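Local coordinates for protein ASCH domain (Vibrio cholerae TMA 21, PDB 3S9X) that is of unknown function but carries an ASCH domain, a PUA-like fold that may bind RNA, at residues M6-L18 with L79-I92. Sequence-based numbering, arbitrary orientation. Where two conformers were deposited one is given.
Sequences MEERSQLFLEQYL and LQVVTNWDGKPICI
Pro89 CB sits over one face of the Phe13 ring, offset toward the rim, 3.7 Å from the centroid and 20° off the normal, a CH-pi contact; Pro89 CG rests on the helix backbone at Arg9 O, where a rigid, compact ring fits. Phe13 CG, anti to the backbone N (chi1 -163°), lies beside the carbonyl carbon, which carries the ring along the helix toward Ile92 CG1 and over Pro89; Cys91 CA meets its edge. Further along helix 8-18, Leu14 sets CD1 against Leu79 CD1 (4.0 Å) and CB against Val81 CG2 (3.9 Å). Ile92 CD1 reaches Tyr17 CB at 3.6 Å, and Leu79 CD1 comes to the Tyr17 ring edge, the two side chains crossing nearly at right angles. Small Ser10 lets the helix come close to the hairpin; its OG touches Val81 CG1 and Thr83 CG2 and donates to a water that donates to Gly87 O and Glu7 OE1, the N-cap carboxylate. Arg9 grips the turn: NH1 gives Asp86 O a nearly straight bond (2.9 Å, 165°) in the guanidinium plane, NE forms a salt bridge with Glu7 OE2 (2.9 Å) that helps fix the group's rotation, and Gly87 O sits over one face. Glycine suits the left-handed end of this type I turn, which closes a hairpin with a classic bulge at Ile90 and Cys91 opposite Val82. The N-terminal helix packs on one side of the mixed sheet, touching strands 32-35 and 148-158, where Phe13 meets Tyr158 edge-to-face, while Val82 and Cys91 turn to helix 41-52.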
# COMPACT_ATOMS: atom_id res chain seq x y z
N MSE A 6 5.21 -13.01 -11.38
CA MSE A 6 4.96 -11.56 -11.40
C MSE A 6 4.94 -11.14 -12.88
O MSE A 6 5.72 -11.54 -13.71
CB MSE A 6 6.08 -10.88 -10.60
CG MSE A 6 5.88 -9.37 -10.51
SE MSE A 6 7.25 -8.52 -9.45
CE MSE A 6 6.51 -9.08 -7.71
N GLU A 7 4.11 -10.16 -13.13
CA GLU A 7 4.00 -9.54 -14.47
C GLU A 7 5.38 -9.05 -14.89
O GLU A 7 6.13 -8.47 -14.07
CB GLU A 7 2.97 -8.42 -14.42
CG GLU A 7 2.51 -7.91 -15.77
CD GLU A 7 3.42 -6.94 -16.51
OE1 GLU A 7 4.25 -6.35 -15.84
OE2 GLU A 7 3.22 -6.75 -17.76
N GLU A 8 5.77 -9.30 -16.18
CA GLU A 8 7.14 -9.15 -16.58
C GLU A 8 7.76 -7.83 -16.37
O GLU A 8 8.94 -7.72 -16.02
CB GLU A 8 7.26 -9.60 -18.04
CG GLU A 8 8.77 -9.63 -18.51
CD GLU A 8 8.94 -10.22 -19.85
OE1 GLU A 8 8.57 -9.60 -20.84
OE2 GLU A 8 9.37 -11.40 -19.91
N ARG A 9 7.01 -6.76 -16.68
CA ARG A 9 7.61 -5.43 -16.53
C ARG A 9 8.02 -5.20 -15.06
O ARG A 9 9.11 -4.67 -14.77
CB ARG A 9 6.68 -4.28 -16.98
CG ARG A 9 6.30 -4.30 -18.46
CD ARG A 9 5.10 -3.43 -18.79
NE ARG A 9 3.86 -4.00 -18.30
CZ ARG A 9 2.75 -3.30 -18.09
NH1 ARG A 9 2.67 -1.97 -18.33
NH2 ARG A 9 1.68 -3.92 -17.61
N SER A 10 7.14 -5.57 -14.12
CA SER A 10 7.43 -5.42 -12.73
C SER A 10 8.50 -6.40 -12.24
O SER A 10 9.38 -6.05 -11.44
CB SER A 10 6.19 -5.61 -11.90
OG SER A 10 5.39 -4.45 -11.96
N GLN A 11 8.50 -7.66 -12.75
CA GLN A 11 9.56 -8.62 -12.44
C GLN A 11 10.93 -8.10 -12.82
O GLN A 11 11.89 -8.18 -12.03
CB GLN A 11 9.26 -9.96 -13.14
CG GLN A 11 10.22 -11.02 -12.77
CD GLN A 11 9.75 -12.44 -13.06
OE1 GLN A 11 10.56 -13.33 -12.93
NE2 GLN A 11 8.45 -12.63 -13.41
N LEU A 12 11.07 -7.56 -14.03
CA LEU A 12 12.32 -7.00 -14.47
C LEU A 12 12.79 -5.89 -13.57
O LEU A 12 13.99 -5.75 -13.26
CB LEU A 12 12.29 -6.60 -15.96
CG LEU A 12 12.17 -7.69 -16.98
CD1 LEU A 12 11.81 -7.09 -18.33
CD2 LEU A 12 13.44 -8.41 -17.03
N PHE A 13 11.88 -5.00 -13.19
CA PHE A 13 12.21 -3.84 -12.36
C PHE A 13 12.68 -4.31 -11.01
O PHE A 13 13.67 -3.79 -10.45
CB PHE A 13 10.98 -2.94 -12.25
CG PHE A 13 11.21 -1.52 -11.76
CD1 PHE A 13 11.86 -0.62 -12.59
CD2 PHE A 13 10.69 -1.09 -10.59
CE1 PHE A 13 11.94 0.71 -12.21
CE2 PHE A 13 10.75 0.24 -10.24
CZ PHE A 13 11.39 1.14 -11.03
N LEU A 14 11.95 -5.26 -10.42
CA LEU A 14 12.33 -5.83 -9.13
C LEU A 14 13.71 -6.50 -9.19
O LEU A 14 14.51 -6.33 -8.29
CB LEU A 14 11.30 -6.84 -8.72
CG LEU A 14 11.46 -7.57 -7.36
CD1 LEU A 14 11.75 -6.64 -6.15
CD2 LEU A 14 10.24 -8.49 -7.09
N GLU A 15 13.97 -7.20 -10.30
CA GLU A 15 15.30 -7.82 -10.46
C GLU A 15 16.37 -6.78 -10.54
O GLU A 15 17.49 -7.00 -10.05
CB GLU A 15 15.36 -8.78 -11.63
CG GLU A 15 14.58 -10.00 -11.45
CD GLU A 15 15.21 -11.09 -10.50
OE1 GLU A 15 14.79 -12.29 -10.68
OE2 GLU A 15 16.06 -10.77 -9.56
N GLN A 16 16.08 -5.60 -11.13
CA GLN A 16 17.06 -4.52 -11.13
C GLN A 16 17.37 -4.09 -9.72
O GLN A 16 18.56 -3.88 -9.37
CB GLN A 16 16.62 -3.34 -12.00
CG GLN A 16 16.60 -3.61 -13.46
CD GLN A 16 16.25 -2.49 -14.33
OE1 GLN A 16 16.98 -2.13 -15.31
NE2 GLN A 16 15.13 -1.94 -14.06
N TYR A 17 16.36 -3.90 -8.89
CA TYR A 17 16.62 -3.52 -7.51
C TYR A 17 17.49 -4.60 -6.82
O TYR A 17 18.42 -4.28 -6.15
CB TYR A 17 15.32 -3.31 -6.75
CG TYR A 17 15.54 -3.17 -5.26
CD1 TYR A 17 16.40 -2.21 -4.75
CD2 TYR A 17 14.96 -4.09 -4.36
CE1 TYR A 17 16.65 -2.12 -3.39
CE2 TYR A 17 15.22 -3.96 -2.99
CZ TYR A 17 16.06 -2.96 -2.49
OH TYR A 17 16.36 -2.85 -1.16
N LEU A 18 17.04 -5.84 -6.89
CA LEU A 18 17.79 -6.91 -6.19
C LEU A 18 19.22 -7.02 -6.62
O LEU A 18 20.09 -7.24 -5.79
CB LEU A 18 17.03 -8.18 -6.29
CG LEU A 18 15.61 -8.21 -5.68
CD1 LEU A 18 14.87 -9.60 -5.98
CD2 LEU A 18 15.66 -7.99 -4.14
N LEU A 79 8.39 -6.28 -0.15
CA LEU A 79 8.64 -5.37 -1.24
C LEU A 79 7.45 -5.38 -2.22
O LEU A 79 7.00 -6.41 -2.66
CB LEU A 79 9.87 -5.81 -2.05
CG LEU A 79 11.20 -5.72 -1.33
CD1 LEU A 79 12.32 -6.31 -2.22
CD2 LEU A 79 11.52 -4.26 -1.00
N GLN A 80 6.99 -4.18 -2.52
CA GLN A 80 5.96 -3.98 -3.53
C GLN A 80 6.57 -3.12 -4.67
O GLN A 80 7.04 -1.99 -4.42
CB GLN A 80 4.70 -3.32 -3.00
CG GLN A 80 3.68 -3.01 -4.04
CD GLN A 80 2.42 -2.37 -3.57
OE1 GLN A 80 2.10 -2.42 -2.37
NE2 GLN A 80 1.66 -1.76 -4.52
N VAL A 81 6.44 -3.63 -5.89
CA VAL A 81 6.63 -2.83 -7.05
C VAL A 81 5.36 -2.01 -7.20
O VAL A 81 4.28 -2.56 -7.46
CB VAL A 81 6.95 -3.64 -8.35
CG1 VAL A 81 7.10 -2.67 -9.50
CG2 VAL A 81 8.16 -4.57 -8.12
N VAL A 82 5.50 -0.71 -7.05
CA VAL A 82 4.39 0.28 -7.20
C VAL A 82 4.30 0.64 -8.65
O VAL A 82 5.22 1.23 -9.20
CB VAL A 82 4.61 1.50 -6.30
CG1 VAL A 82 3.45 2.52 -6.48
CG2 VAL A 82 4.85 1.08 -4.84
N THR A 83 3.21 0.24 -9.29
CA THR A 83 2.99 0.60 -10.68
C THR A 83 1.97 1.74 -10.77
O THR A 83 1.26 2.06 -9.79
CB THR A 83 2.46 -0.58 -11.49
OG1 THR A 83 1.11 -0.84 -11.21
CG2 THR A 83 3.29 -1.88 -11.26
N ASN A 84 1.92 2.35 -11.94
CA ASN A 84 0.81 3.19 -12.26
C ASN A 84 -0.38 2.36 -12.69
O ASN A 84 -0.38 1.14 -12.63
CB ASN A 84 1.22 4.30 -13.24
CG ASN A 84 1.48 3.81 -14.65
OD1 ASN A 84 1.20 2.64 -14.98
ND2 ASN A 84 2.06 4.70 -15.46
N TRP A 85 -1.47 3.03 -13.07
CA TRP A 85 -2.69 2.35 -13.45
C TRP A 85 -2.48 1.30 -14.53
O TRP A 85 -3.19 0.29 -14.51
CB TRP A 85 -3.71 3.42 -13.88
CG TRP A 85 -5.06 2.93 -14.31
CD1 TRP A 85 -5.53 2.90 -15.58
CD2 TRP A 85 -6.12 2.44 -13.49
NE1 TRP A 85 -6.87 2.48 -15.60
CE2 TRP A 85 -7.23 2.20 -14.31
CE3 TRP A 85 -6.25 2.22 -12.10
CZ2 TRP A 85 -8.42 1.72 -13.84
CZ3 TRP A 85 -7.50 1.75 -11.62
CH2 TRP A 85 -8.56 1.57 -12.50
N ASP A 86 -1.61 1.64 -15.45
CA ASP A 86 -1.29 0.83 -16.59
C ASP A 86 -0.17 -0.19 -16.42
O ASP A 86 0.22 -0.81 -17.40
CB ASP A 86 -1.06 1.75 -17.76
CG ASP A 86 -2.41 2.26 -18.31
OD1 ASP A 86 -3.19 1.38 -18.82
OD2 ASP A 86 -2.61 3.47 -18.35
N GLY A 87 0.21 -0.37 -15.16
CA GLY A 87 1.17 -1.40 -14.85
C GLY A 87 2.64 -1.03 -15.06
O GLY A 87 3.50 -1.91 -14.95
N LYS A 88 2.94 0.17 -15.46
CA LYS A 88 4.30 0.64 -15.61
C LYS A 88 4.92 0.75 -14.23
O LYS A 88 4.39 1.45 -13.40
CB LYS A 88 4.39 1.97 -16.33
CG LYS A 88 5.82 2.40 -16.55
CD LYS A 88 5.89 3.83 -17.17
CE LYS A 88 7.32 4.37 -17.29
NZ LYS A 88 8.28 3.32 -17.84
N PRO A 89 6.05 0.10 -13.99
CA PRO A 89 6.72 0.28 -12.64
C PRO A 89 7.15 1.72 -12.42
O PRO A 89 7.80 2.28 -13.34
CB PRO A 89 7.87 -0.70 -12.71
CG PRO A 89 7.43 -1.78 -13.70
CD PRO A 89 6.69 -0.96 -14.79
N ILE A 90 6.83 2.26 -11.25
CA ILE A 90 7.24 3.64 -10.93
C ILE A 90 8.33 3.59 -9.81
O ILE A 90 9.34 4.29 -9.89
CB ILE A 90 6.03 4.44 -10.45
CG1 ILE A 90 4.94 4.55 -11.57
CG2 ILE A 90 6.50 5.82 -9.91
CD1 ILE A 90 5.43 5.09 -12.87
N CYS A 91 8.13 2.79 -8.78
CA CYS A 91 9.11 2.68 -7.70
C CYS A 91 8.86 1.34 -6.98
O CYS A 91 7.94 0.63 -7.27
CB CYS A 91 9.07 3.88 -6.79
SG CYS A 91 7.55 4.08 -5.87
N ILE A 92 9.77 1.04 -6.04
CA ILE A 92 9.62 -0.12 -5.21
C ILE A 92 9.62 0.38 -3.74
O ILE A 92 10.52 1.15 -3.37
CB ILE A 92 10.73 -1.20 -5.41
CG1 ILE A 92 10.82 -1.55 -6.88
CG2 ILE A 92 10.48 -2.43 -4.54
CD1 ILE A 92 11.86 -2.60 -7.25
O HOH W 1 3.61 -4.49 -14.08